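Local coordinates for protein leucine aminopeptidase 2, chloroplastic (Streptomyces sp. BC16019, PDB 5LHJ) that is a metal-dependent aminopeptidase of the M17 family that acts in bottromycin maturation, probably by removing N-terminal residues from peptides, at residues Thr225-Val230 against Pro312-Met317; Thr264-Gly269 against His341-Gly346; Gly268-Lys273 against Gly320-Val325; Thr337-Thr342 against Arg431-His436; Thr375-His380 against Gly439-Ala444. All coordinates share one frame; numbering follows the deposited sequence. Where two conformers were deposited one is given.

Contact 1: Thr225-Val230 against Pro312-Met317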
# COMPACT_ATOMS: atom_id res chain seq x y z
N THR A 225 -4.30 -5.70 -35.61
CA THR A 225 -3.47 -4.63 -35.05
C THR A 225 -3.27 -4.76 -33.55
O THR A 225 -2.20 -4.47 -33.04
CB THR A 225 -4.08 -3.25 -35.33
OG1 THR A 225 -4.54 -3.19 -36.68
CG2 THR A 225 -3.05 -2.15 -35.09
N GLY A 226 -4.33 -5.18 -32.86
CA GLY A 226 -4.26 -5.34 -31.41
C GLY A 226 -3.25 -6.40 -31.02
O GLY A 226 -2.41 -6.19 -30.14
N LEU A 227 -3.31 -7.55 -31.70
CA LEU A 227 -2.36 -8.64 -31.46
C LEU A 227 -0.90 -8.20 -31.67
O LEU A 227 -0.05 -8.45 -30.81
CB LEU A 227 -2.69 -9.83 -32.37
CG LEU A 227 -1.70 -11.00 -32.37
CD1 LEU A 227 -1.55 -11.64 -31.00
CD2 LEU A 227 -2.17 -12.03 -33.39
N THR A 228 -0.62 -7.57 -32.80
CA THR A 228 0.76 -7.13 -33.10
C THR A 228 1.24 -6.01 -32.14
O THR A 228 2.38 -6.04 -31.71
CB THR A 228 0.94 -6.76 -34.59
OG1 THR A 228 -0.02 -5.81 -34.98
CG2 THR A 228 0.75 -7.97 -35.44
N ALA A 229 0.35 -5.09 -31.74
CA ALA A 229 0.72 -4.03 -30.76
C ALA A 229 1.04 -4.57 -29.38
O ALA A 229 2.06 -4.21 -28.76
CB ALA A 229 -0.38 -2.99 -30.67
N VAL A 230 0.16 -5.43 -28.88
CA VAL A 230 0.32 -6.03 -27.56
C VAL A 230 1.57 -6.92 -27.53
O VAL A 230 2.33 -6.88 -26.58
CB VAL A 230 -0.93 -6.83 -27.15
CG1 VAL A 230 -0.65 -7.77 -25.98
CG2 VAL A 230 -2.07 -5.86 -26.82
N PRO A 312 -5.38 -16.05 -31.40
CA PRO A 312 -4.28 -15.10 -31.30
C PRO A 312 -3.35 -15.43 -30.13
O PRO A 312 -3.83 -15.58 -28.99
CB PRO A 312 -5.00 -13.77 -31.08
CG PRO A 312 -6.25 -14.14 -30.35
CD PRO A 312 -6.64 -15.49 -30.88
N LEU A 313 -2.06 -15.54 -30.42
CA LEU A 313 -1.05 -15.98 -29.46
C LEU A 313 0.04 -14.92 -29.31
O LEU A 313 0.60 -14.47 -30.30
CB LEU A 313 -0.42 -17.30 -29.93
CG LEU A 313 -1.35 -18.39 -30.46
CD1 LEU A 313 -0.54 -19.63 -30.83
CD2 LEU A 313 -2.40 -18.79 -29.44
N ALA A 314 0.34 -14.53 -28.07
CA ALA A 314 1.36 -13.50 -27.81
C ALA A 314 1.80 -13.51 -26.36
O ALA A 314 1.15 -14.10 -25.51
CB ALA A 314 0.82 -12.12 -28.18
N GLU A 315 2.93 -12.85 -26.10
CA GLU A 315 3.34 -12.50 -24.73
C GLU A 315 3.11 -11.00 -24.51
O GLU A 315 3.25 -10.22 -25.43
CB GLU A 315 4.81 -12.79 -24.48
CG GLU A 315 5.23 -14.25 -24.46
CD GLU A 315 6.67 -14.43 -23.99
OE1 GLU A 315 7.47 -13.46 -24.04
OE2 GLU A 315 7.02 -15.55 -23.57
N ASN A 316 2.77 -10.62 -23.28
CA ASN A 316 2.67 -9.21 -22.87
C ASN A 316 3.82 -8.91 -21.90
O ASN A 316 3.77 -9.33 -20.74
CB ASN A 316 1.30 -8.97 -22.21
CG ASN A 316 1.03 -7.49 -21.91
OD1 ASN A 316 1.63 -6.60 -22.51
ND2 ASN A 316 0.11 -7.23 -21.00
N MET A 317 4.86 -8.23 -22.37
CA MET A 317 6.10 -8.01 -21.61
C MET A 317 6.47 -6.53 -21.55
O MET A 317 6.18 -5.80 -22.49
CB MET A 317 7.27 -8.76 -22.27
CG MET A 317 7.18 -10.28 -22.26
SD MET A 317 7.55 -10.95 -20.64
CE MET A 317 9.30 -11.30 -20.74
O HOH W 1 4.78 -7.87 -25.35

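Contact 2: Thr264-Gly269 against His341-Gly346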
# COMPACT_ATOMS: atom_id res chain seq x y z
N THR A 264 0.36 -16.28 -23.80
CA THR A 264 1.15 -17.33 -23.18
C THR A 264 1.92 -16.89 -21.94
O THR A 264 2.23 -17.71 -21.08
CB THR A 264 2.12 -17.98 -24.20
OG1 THR A 264 3.02 -17.00 -24.71
CG2 THR A 264 1.31 -18.59 -25.35
N PHE A 265 2.24 -15.60 -21.86
CA PHE A 265 2.76 -15.02 -20.63
C PHE A 265 2.30 -13.57 -20.56
O PHE A 265 2.51 -12.81 -21.49
CB PHE A 265 4.28 -15.10 -20.55
CG PHE A 265 4.81 -14.56 -19.26
CD1 PHE A 265 4.64 -15.26 -18.08
CD2 PHE A 265 5.38 -13.31 -19.22
CE1 PHE A 265 5.07 -14.73 -16.87
CE2 PHE A 265 5.83 -12.77 -18.02
CZ PHE A 265 5.67 -13.47 -16.85
N ASP A 266 1.65 -13.22 -19.44
CA ASP A 266 1.17 -11.86 -19.22
C ASP A 266 1.80 -11.29 -17.94
O ASP A 266 1.39 -11.62 -16.83
CB ASP A 266 -0.35 -11.86 -19.13
CG ASP A 266 -0.91 -10.49 -18.82
OD1 ASP A 266 -0.21 -9.48 -19.07
OD2 ASP A 266 -2.03 -10.43 -18.29
N SER A 267 2.76 -10.39 -18.13
CA SER A 267 3.40 -9.67 -17.03
C SER A 267 2.63 -8.42 -16.60
O SER A 267 3.05 -7.77 -15.65
CB SER A 267 4.79 -9.20 -17.45
OG SER A 267 4.65 -8.08 -18.30
N GLY A 268 1.59 -8.05 -17.35
CA GLY A 268 0.92 -6.76 -17.16
C GLY A 268 1.45 -5.66 -18.06
O GLY A 268 0.84 -4.60 -18.15
N GLY A 269 2.57 -5.91 -18.74
CA GLY A 269 3.22 -4.86 -19.55
C GLY A 269 3.76 -3.74 -18.69
O GLY A 269 4.00 -3.93 -17.49
N HIS A 341 -4.46 1.26 -19.88
CA HIS A 341 -3.78 0.36 -18.94
C HIS A 341 -3.29 -0.84 -19.75
O HIS A 341 -4.11 -1.51 -20.38
CB HIS A 341 -4.74 -0.06 -17.80
CG HIS A 341 -4.06 -0.58 -16.58
ND1 HIS A 341 -3.25 -1.69 -16.61
CD2 HIS A 341 -4.06 -0.16 -15.29
CE1 HIS A 341 -2.77 -1.93 -15.40
NE2 HIS A 341 -3.23 -1.01 -14.58
N THR A 342 -1.99 -1.11 -19.73
CA THR A 342 -1.41 -2.21 -20.53
C THR A 342 -1.76 -3.62 -20.02
O THR A 342 -1.55 -4.59 -20.74
CB THR A 342 0.12 -2.09 -20.69
OG1 THR A 342 0.75 -2.27 -19.42
CG2 THR A 342 0.50 -0.74 -21.29
N ASP A 343 -2.25 -3.74 -18.79
CA ASP A 343 -2.74 -5.02 -18.25
C ASP A 343 -4.12 -5.45 -18.79
O ASP A 343 -4.50 -6.61 -18.61
CB ASP A 343 -2.74 -5.01 -16.72
CG ASP A 343 -2.88 -6.40 -16.10
OD1 ASP A 343 -2.33 -7.39 -16.64
OD2 ASP A 343 -3.54 -6.50 -15.04
N ASN A 344 -4.87 -4.56 -19.46
CA ASN A 344 -6.12 -4.96 -20.12
C ASN A 344 -5.86 -5.22 -21.61
O ASN A 344 -6.54 -4.69 -22.50
CB ASN A 344 -7.23 -3.92 -19.92
CG ASN A 344 -7.89 -4.01 -18.55
OD1 ASN A 344 -7.56 -4.88 -17.73
ND2 ASN A 344 -8.85 -3.13 -18.31
N GLU A 345 -4.88 -6.09 -21.86
CA GLU A 345 -4.41 -6.36 -23.22
C GLU A 345 -5.27 -7.39 -23.94
O GLU A 345 -5.36 -7.35 -25.16
CB GLU A 345 -2.92 -6.77 -23.21
CG GLU A 345 -2.62 -8.27 -23.11
CD GLU A 345 -3.00 -8.93 -21.81
OE1 GLU A 345 -3.30 -8.24 -20.81
OE2 GLU A 345 -2.99 -10.18 -21.79
N GLY A 346 -5.90 -8.30 -23.19
CA GLY A 346 -6.69 -9.37 -23.78
C GLY A 346 -7.80 -8.88 -24.70
O GLY A 346 -7.97 -9.39 -25.82
O HOH W 2 -5.31 -9.52 -17.67

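Contact 3: Gly268-Lys273 against Gly320-Val325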
# COMPACT_ATOMS: atom_id res chain seq x y z
N GLY A 268 1.59 -8.05 -17.35
CA GLY A 268 0.92 -6.76 -17.16
C GLY A 268 1.45 -5.66 -18.06
O GLY A 268 0.84 -4.60 -18.15
N GLY A 269 2.57 -5.91 -18.74
CA GLY A 269 3.22 -4.86 -19.55
C GLY A 269 3.76 -3.74 -18.69
O GLY A 269 4.00 -3.93 -17.49
N LEU A 270 3.92 -2.56 -19.29
CA LEU A 270 4.49 -1.40 -18.60
C LEU A 270 3.69 -0.93 -17.38
O LEU A 270 4.27 -0.44 -16.41
CB LEU A 270 4.65 -0.21 -19.56
CG LEU A 270 5.60 -0.35 -20.74
CD1 LEU A 270 5.61 0.95 -21.53
CD2 LEU A 270 7.01 -0.71 -20.30
N SER A 271 2.36 -1.08 -17.44
CA SER A 271 1.48 -0.65 -16.35
C SER A 271 1.57 -1.55 -15.12
O SER A 271 1.17 -1.11 -14.03
CB SER A 271 0.02 -0.62 -16.80
OG SER A 271 -0.19 0.31 -17.85
N LEU A 272 2.05 -2.78 -15.29
CA LEU A 272 2.13 -3.81 -14.23
C LEU A 272 0.77 -4.42 -13.85
O LEU A 272 -0.29 -3.85 -14.15
CB LEU A 272 2.82 -3.28 -12.96
CG LEU A 272 4.06 -2.39 -13.09
CD1 LEU A 272 4.50 -1.90 -11.71
CD2 LEU A 272 5.17 -3.16 -13.80
N LYS A 273 0.80 -5.57 -13.19
CA LYS A 273 -0.40 -6.19 -12.62
C LYS A 273 -0.58 -5.67 -11.17
O LYS A 273 0.38 -5.19 -10.57
CB LYS A 273 -0.28 -7.72 -12.63
CG LYS A 273 -0.18 -8.29 -14.05
CD LYS A 273 -0.40 -9.79 -14.14
CE LYS A 273 -1.87 -10.15 -14.21
NZ LYS A 273 -2.46 -9.98 -15.56
N GLY A 320 11.79 -1.85 -23.85
CA GLY A 320 11.99 -0.57 -24.52
C GLY A 320 11.09 -0.31 -25.71
O GLY A 320 10.88 0.85 -26.08
N GLY A 321 10.63 -1.39 -26.36
CA GLY A 321 9.68 -1.30 -27.47
C GLY A 321 8.26 -1.75 -27.17
O GLY A 321 7.52 -2.04 -28.10
N ALA A 322 7.86 -1.76 -25.90
CA ALA A 322 6.54 -2.27 -25.50
C ALA A 322 5.42 -1.25 -25.70
O ALA A 322 5.64 -0.04 -25.72
CB ALA A 322 6.56 -2.71 -24.05
N LEU A 323 4.20 -1.77 -25.82
CA LEU A 323 2.99 -0.96 -25.94
C LEU A 323 2.90 0.06 -24.80
O LEU A 323 3.11 -0.29 -23.64
CB LEU A 323 1.76 -1.86 -25.91
CG LEU A 323 0.39 -1.20 -26.18
CD1 LEU A 323 0.33 -0.41 -27.47
CD2 LEU A 323 -0.66 -2.28 -26.19
N ARG A 324 2.64 1.32 -25.14
CA ARG A 324 2.68 2.41 -24.16
C ARG A 324 1.28 2.84 -23.75
O ARG A 324 0.37 2.86 -24.57
CB ARG A 324 3.39 3.65 -24.74
CG ARG A 324 4.88 3.47 -25.08
CD ARG A 324 5.38 4.50 -26.08
NE ARG A 324 4.88 4.09 -27.37
CZ ARG A 324 5.55 3.97 -28.51
NH1 ARG A 324 6.81 4.36 -28.67
NH2 ARG A 324 4.86 3.51 -29.54
N VAL A 325 1.14 3.25 -22.50
CA VAL A 325 -0.07 3.94 -22.05
C VAL A 325 -0.25 5.22 -22.87
O VAL A 325 0.71 6.00 -23.02
CB VAL A 325 0.00 4.27 -20.54
CG1 VAL A 325 -1.17 5.15 -20.11
CG2 VAL A 325 0.05 2.99 -19.72
O HOH W 3 3.26 -2.65 -22.14

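Contact 4: Thr337-Thr342 against Arg431-His436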
# COMPACT_ATOMS: atom_id res chain seq x y z
N THR A 337 -8.92 2.31 -30.41
CA THR A 337 -8.88 2.09 -28.96
C THR A 337 -7.67 2.77 -28.37
O THR A 337 -6.55 2.61 -28.85
CB THR A 337 -8.80 0.59 -28.63
OG1 THR A 337 -9.96 -0.08 -29.14
CG2 THR A 337 -8.67 0.33 -27.14
N GLU A 338 -7.91 3.51 -27.29
CA GLU A 338 -6.87 4.13 -26.49
C GLU A 338 -6.44 3.18 -25.38
O GLU A 338 -7.28 2.68 -24.63
CB GLU A 338 -7.38 5.42 -25.86
CG GLU A 338 -6.31 6.17 -25.08
CD GLU A 338 -6.84 7.38 -24.31
OE1 GLU A 338 -8.07 7.51 -24.09
OE2 GLU A 338 -5.99 8.19 -23.89
N ILE A 339 -5.13 2.93 -25.29
CA ILE A 339 -4.55 2.06 -24.26
C ILE A 339 -4.37 2.87 -22.98
O ILE A 339 -3.40 3.63 -22.84
CB ILE A 339 -3.21 1.42 -24.70
CG1 ILE A 339 -3.35 0.69 -26.04
CG2 ILE A 339 -2.68 0.48 -23.60
CD1 ILE A 339 -4.40 -0.40 -26.08
N THR A 340 -5.31 2.74 -22.06
CA THR A 340 -5.20 3.43 -20.78
C THR A 340 -4.57 2.57 -19.67
O THR A 340 -4.19 3.10 -18.63
CB THR A 340 -6.57 3.94 -20.33
OG1 THR A 340 -7.49 2.86 -20.30
CG2 THR A 340 -7.09 5.02 -21.32
N HIS A 341 -4.46 1.26 -19.88
CA HIS A 341 -3.78 0.36 -18.94
C HIS A 341 -3.29 -0.84 -19.75
O HIS A 341 -4.11 -1.51 -20.38
CB HIS A 341 -4.74 -0.06 -17.80
CG HIS A 341 -4.06 -0.58 -16.58
ND1 HIS A 341 -3.25 -1.69 -16.61
CD2 HIS A 341 -4.06 -0.16 -15.29
CE1 HIS A 341 -2.77 -1.93 -15.40
NE2 HIS A 341 -3.23 -1.01 -14.58
N THR A 342 -1.99 -1.11 -19.73
CA THR A 342 -1.41 -2.21 -20.53
C THR A 342 -1.76 -3.62 -20.02
O THR A 342 -1.55 -4.59 -20.74
CB THR A 342 0.12 -2.09 -20.69
OG1 THR A 342 0.75 -2.27 -19.42
CG2 THR A 342 0.50 -0.74 -21.29
N ARG A 431 -12.85 4.37 -28.02
CA ARG A 431 -13.06 3.73 -26.73
C ARG A 431 -11.74 3.61 -25.99
O ARG A 431 -10.66 3.76 -26.59
CB ARG A 431 -13.62 2.33 -26.92
CG ARG A 431 -12.69 1.44 -27.72
CD ARG A 431 -13.32 0.10 -28.03
NE ARG A 431 -14.28 0.10 -29.12
CZ ARG A 431 -14.01 0.21 -30.42
NH1 ARG A 431 -12.78 0.44 -30.86
NH2 ARG A 431 -14.99 0.10 -31.29
N VAL A 432 -11.84 3.31 -24.70
CA VAL A 432 -10.68 2.94 -23.88
C VAL A 432 -10.67 1.44 -23.60
O VAL A 432 -11.72 0.80 -23.65
CB VAL A 432 -10.63 3.67 -22.52
CG1 VAL A 432 -10.53 5.16 -22.72
CG2 VAL A 432 -11.83 3.31 -21.61
N ASN A 433 -9.50 0.90 -23.27
CA ASN A 433 -9.41 -0.48 -22.77
C ASN A 433 -9.48 -0.60 -21.26
O ASN A 433 -9.44 -1.73 -20.75
CB ASN A 433 -8.18 -1.22 -23.32
CG ASN A 433 -6.88 -0.83 -22.64
OD1 ASN A 433 -6.71 0.29 -22.16
ND2 ASN A 433 -5.95 -1.78 -22.59
N CYS A 434 -9.58 0.52 -20.54
CA CYS A 434 -9.69 0.50 -19.08
C CYS A 434 -10.28 1.81 -18.58
O CYS A 434 -9.75 2.89 -18.89
CB CYS A 434 -8.32 0.30 -18.45
SG CYS A 434 -8.32 0.17 -16.64
N SER A 435 -11.35 1.72 -17.80
CA SER A 435 -12.00 2.91 -17.23
C SER A 435 -11.43 3.35 -15.89
O SER A 435 -11.75 4.45 -15.42
CB SER A 435 -13.50 2.66 -17.03
OG SER A 435 -13.69 1.67 -16.04
N HIS A 436 -10.67 2.46 -15.25
CA HIS A 436 -10.23 2.64 -13.87
C HIS A 436 -11.41 2.78 -12.90
O HIS A 436 -11.24 3.33 -11.81
CB HIS A 436 -9.27 3.84 -13.71
CG HIS A 436 -8.11 3.80 -14.66
ND1 HIS A 436 -8.07 4.56 -15.80
CD2 HIS A 436 -6.96 3.09 -14.63
CE1 HIS A 436 -6.94 4.32 -16.44
NE2 HIS A 436 -6.26 3.42 -15.76

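Contact 5: Thr375-His380 against Gly439-Ala444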
# COMPACT_ATOMS: atom_id res chain seq x y z
N THR A 375 -10.80 -10.97 -17.14
CA THR A 375 -10.84 -9.94 -16.09
C THR A 375 -10.74 -10.50 -14.70
O THR A 375 -11.31 -11.55 -14.42
CB THR A 375 -12.12 -9.08 -16.17
OG1 THR A 375 -13.28 -9.87 -15.83
CG2 THR A 375 -12.27 -8.49 -17.54
N SER A 376 -10.07 -9.77 -13.82
CA SER A 376 -9.95 -10.16 -12.42
C SER A 376 -11.16 -9.71 -11.61
O SER A 376 -11.42 -10.27 -10.56
CB SER A 376 -8.67 -9.59 -11.83
OG SER A 376 -8.67 -8.17 -11.95
N ALA A 377 -11.91 -8.73 -12.11
CA ALA A 377 -13.03 -8.15 -11.37
C ALA A 377 -14.14 -9.18 -11.16
O ALA A 377 -14.78 -9.16 -10.11
CB ALA A 377 -13.56 -6.92 -12.08
N ALA A 378 -14.28 -10.09 -12.14
CA ALA A 378 -15.24 -11.21 -12.13
C ALA A 378 -15.25 -11.93 -10.78
O ALA A 378 -16.27 -11.92 -10.06
CB ALA A 378 -14.92 -12.18 -13.26
N VAL A 379 -14.07 -12.43 -10.42
CA VAL A 379 -13.86 -13.25 -9.23
C VAL A 379 -14.33 -12.62 -7.91
O VAL A 379 -14.76 -13.35 -7.03
CB VAL A 379 -12.38 -13.73 -9.16
CG1 VAL A 379 -11.43 -12.62 -8.72
CG2 VAL A 379 -12.23 -14.93 -8.25
N HIS A 380 -14.26 -11.29 -7.77
CA HIS A 380 -14.59 -10.63 -6.51
C HIS A 380 -15.98 -10.97 -5.98
O HIS A 380 -16.14 -11.24 -4.80
CB HIS A 380 -14.44 -9.10 -6.61
CG HIS A 380 -13.02 -8.63 -6.52
ND1 HIS A 380 -12.10 -8.83 -7.53
CD2 HIS A 380 -12.37 -7.97 -5.54
CE1 HIS A 380 -10.94 -8.31 -7.18
NE2 HIS A 380 -11.07 -7.78 -5.97
N GLY A 439 -16.75 -2.30 -12.37
CA GLY A 439 -17.54 -2.89 -13.46
C GLY A 439 -16.74 -3.37 -14.65
O GLY A 439 -17.31 -3.57 -15.74
N ASP A 440 -15.44 -3.60 -14.48
CA ASP A 440 -14.59 -3.96 -15.63
C ASP A 440 -15.01 -5.26 -16.34
O ASP A 440 -14.83 -5.38 -17.55
CB ASP A 440 -13.10 -4.04 -15.26
CG ASP A 440 -12.21 -4.18 -16.48
OD1 ASP A 440 -12.32 -3.35 -17.41
OD2 ASP A 440 -11.44 -5.18 -16.54
N THR A 441 -15.56 -6.23 -15.62
CA THR A 441 -16.00 -7.48 -16.25
C THR A 441 -17.11 -7.22 -17.28
O THR A 441 -17.06 -7.71 -18.41
CB THR A 441 -16.46 -8.53 -15.20
OG1 THR A 441 -15.38 -8.81 -14.28
CG2 THR A 441 -16.87 -9.82 -15.89
N ILE A 442 -18.07 -6.38 -16.90
CA ILE A 442 -19.15 -5.98 -17.81
C ILE A 442 -18.61 -5.06 -18.92
O ILE A 442 -18.95 -5.24 -20.11
CB ILE A 442 -20.35 -5.38 -17.03
CG1 ILE A 442 -20.91 -6.47 -16.08
CG2 ILE A 442 -21.39 -4.84 -18.01
CD1 ILE A 442 -22.20 -6.16 -15.37
N GLN A 443 -17.75 -4.12 -18.56
CA GLN A 443 -17.17 -3.21 -19.55
C GLN A 443 -16.36 -3.98 -20.61
O GLN A 443 -16.44 -3.64 -21.79
CB GLN A 443 -16.28 -2.16 -18.89
CG GLN A 443 -17.06 -1.19 -18.02
CD GLN A 443 -16.20 -0.50 -16.98
OE1 GLN A 443 -15.00 -0.29 -17.19
NE2 GLN A 443 -16.80 -0.12 -15.86
N ALA A 444 -15.63 -5.02 -20.19
CA ALA A 444 -14.85 -5.81 -21.15
C ALA A 444 -15.75 -6.53 -22.16
O ALA A 444 -15.42 -6.62 -23.35
CB ALA A 444 -13.95 -6.82 -20.44
O HOH W 4 -10.80 -6.55 -14.17

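Contact 1: Thr225-Val230 against Pro312-Met317
L227 and V230 line one side of a helix turn that packs on strand 312-316, a helix-on-sheet contact in the catalytic domain of this M17 aminopeptidase. The two short segments run roughly the same way, their N-to-C directions 28° apart, and their axes come within 8.4 Å. They draw closest at the far end, where the CA atoms of V230 and N316 are 6.1 Å apart. No direct hydrogen bond joins them.

L227 carries the apolar half. Its CG stands anti to the backbone N (chi1 173°), which puts CG over the strand and lets both methyls touch it. L227 CD2 lies 4.0 Å from P312 CB. The other methyl, L227 CD1, sits 3.7 Å from A314 CB and also touches the carbonyl O of L313. V230 sits over the end of the strand, its CG1 4.3 Å from N316 OD1, and its side chain also rests on E345 and V349 of helix 345-358.

N316 marks where packing gives way to polar chemistry. Its ND2 donates to D266 OD1 and to the carbonyl of T342, which ties the end of the strand to a manganese ligand. E315 faces the other way: OE1 bonds S234, while OE2 forms a salt bridge with R324 of a neighbouring subunit.

Near N316 the helix and strand carbonyls come close together, and one water joins them. It lies 2.9 Å from V230 O and 2.8 Å from E315 O, and accepts the N-H of M317 at 3.0 Å from M317 N.

Contact 2: Thr264-Gly269 against His341-Gly346
D266 meets E345 tip to tip and D343 at about a right angle, so three carboxylates crowd together where strand 265-266 faces the start of helix 345-358. D266 OD2 lies 3.5 Å from D343 OD1 and 3.6 Å from E345 OE1. No hydrogen bond joins these oxygens; the planes of D266 and E345 are turned 49° apart. K273 NZ makes salt bridges to D266 OD2 and D343 OD1, which probably offset part of the repulsion.

The torsions show how the groups converge. CG of D266 is anti to its backbone N, and the carboxylate lies against those of D343 and E345. E345 has a chi1 of 92°, well off a staggered value, and its chain bends at chi2, bringing the carboxylate to that of D266.

Beside the acids, T342 OG1 donates to G268 O at 2.7 Å, in the carbonyl plane and on a lone pair. This hydroxyl sits between its own backbone N and carbonyl carbon (chi1 66°), and it also accepts from S271 N. A side chain on G269 would run into it. The 266-269 loop is held by an Asx turn, G268 N to D266 OD1, met from above the carboxylate, and by an ST turn from G269 N to S267 OG. D343 N donates to H341 ND1 at 3.2 Å, in the plane of the ring.

Together with K261 and D284, these acids are the ligands of the two-manganese site of an M17 aminopeptidase, although this chain is modelled without the metals.

Contact 3: Gly268-Lys273 against Gly320-Val325
L270 packs on A322, L323 and R324 in a loop-to-loop contact of the M17 catalytic domain, joining the loop after strand 265-266 to the one that leads from strand 306-316 to strand 328-330. Neither segment has regular structure, and no direct hydrogen bond passes between them.

L270 does most of the work. Its CG, anti to the carbonyl carbon (chi1 -64°), comes 4.2 Å from A322 CB, while CD1 reaches over the opposite backbone to 3.5 Å from L323 O and also approaches CA of R324. An alanine here would probably leave A322 CB and the 323-324 backbone without this cover, opening a gap between the loops. Farther along, S271 OG comes up against a methyl, V325 CG2, at 3.3 Å.

The contact lies at a subunit interface. L270 also packs on P318 of a neighbouring subunit and V325 on M281 of that same subunit. The polar end of R324 is taken up by other partners: NH1 in a salt bridge with E315 of that subunit, NE with D327 of its own chain.

One water bridges the two backbones: it accepts from L270 N at 2.9 Å and donates to L323 O at 2.8 Å.

Contact 4: Thr337-Thr342 against Arg431-His436
E338 and V432 pair in parallel, and from there the two chains run on side by side, joined mainly through N433. The backbone bonds come first: E338 N donates to R431 O at 2.8 Å and almost straight, and N433 N returns a longer one to E338 O at 3.2 Å.

Past the strand the amide of N433 takes over. CG lies between its backbone N and carbonyl carbon (chi1 77°), which sets the amide beside the 340-341 backbone. N433 OD1 takes two backbone N-H groups, T340 N at 2.8 Å, tilted from the amide's carbonyl plane, and H341 N more weakly at 3.3 Å. N433 ND2 donates to H341 O at 2.9 Å. An alanine here would probably leave T340 N and H341 O without these mates and free the 340-341 backbone to shift.

T340 OG1 donates to C434 O at 2.7 Å, in the carbonyl plane and on a lone pair, while its CG2 rests on V432 CG1. H341 CB packs against C434 CB. The C434 sulfur lies over one face of the H436 ring, offset toward its rim.

At the other end R431 NH1 reaches T337 OG1 in a weak bond of 3.3 Å. Stronger partners are D450 for R431 NE and H331 for the T337 hydroxyl; E338 OE1 is bonded to S426.

Strand 336-338 is the middle of a three-stranded sheet, with 328-330 antiparallel to it and 431-432 parallel. T337 and R431 rest on F447 of helix 440-449, whereas I339 and N433 pack on V348 of helix 345-358.

Contact 5: Thr375-His380 against Gly439-Ala444
D440 brings its carboxylate up to the methyl of T375, OD2 lying 3.6 Å from T375 CG2. OD1 forms a salt bridge with R347 of helix 345-358. The other flat group, the H380 ring, has S376 O in its plane at one edge, where ND1 makes a weak bond of 3.4 Å to it. That ring stacks on H380 of a neighbouring subunit and meets H438 of the same subunit.

The contact turns on two hydroxyls. T441 OG1, anti to its carbonyl carbon (chi1 -58°), donates to T375 OG1 at 2.8 Å, and T375 OG1 is bonded to D462 as well. T441 OG1 is tightly placed: A378 N is only 2.7 Å away, though at an angle too poor for a hydrogen bond, and A377 CB is close by. Around this pair the packing is of small groups, with T375 CG2 meeting A444 CB at 3.7 Å.

A water completes the link, accepting from A377 N and donating to D440 OD2 at 2.8 Å. G439 holds the N-cap position of helix 440-449, its positive phi suiting glycine.

Here two helix starts, 377-382 and 440-449, meet at the C-terminal end of strand 367-372, whose beta-alpha connection runs through T375. It is a buried corner of the M17 catalytic domain beside a subunit interface, near the metal site but not part of it.

Overall arrangement
Contact 2 holds three of the five manganese ligands, and the others are arranged round it. Contact 3 shares G268 and G269 with it, centres about 8 Å apart, and supplies K273, whose NZ lies 2.8 Å from D266 OD2. Contact 1, about 9 Å off between centres, joins it through the sheet: strands 306-316 and 265-266 are neighbours, with N316 N 2.8 Å from F265 O. Contact 4 shares H341 and T342, and N433 O receives N344 ND2 at 2.9 Å. Contact 5 touches contact 4, where S435 OG meets Q443 OE1 at 2.6 Å, and contact 2, where D440 OD1 is 3.6 Å from N344 ND2. Contacts 1 and 5 do not touch, their nearest atoms being about 12 Å apart.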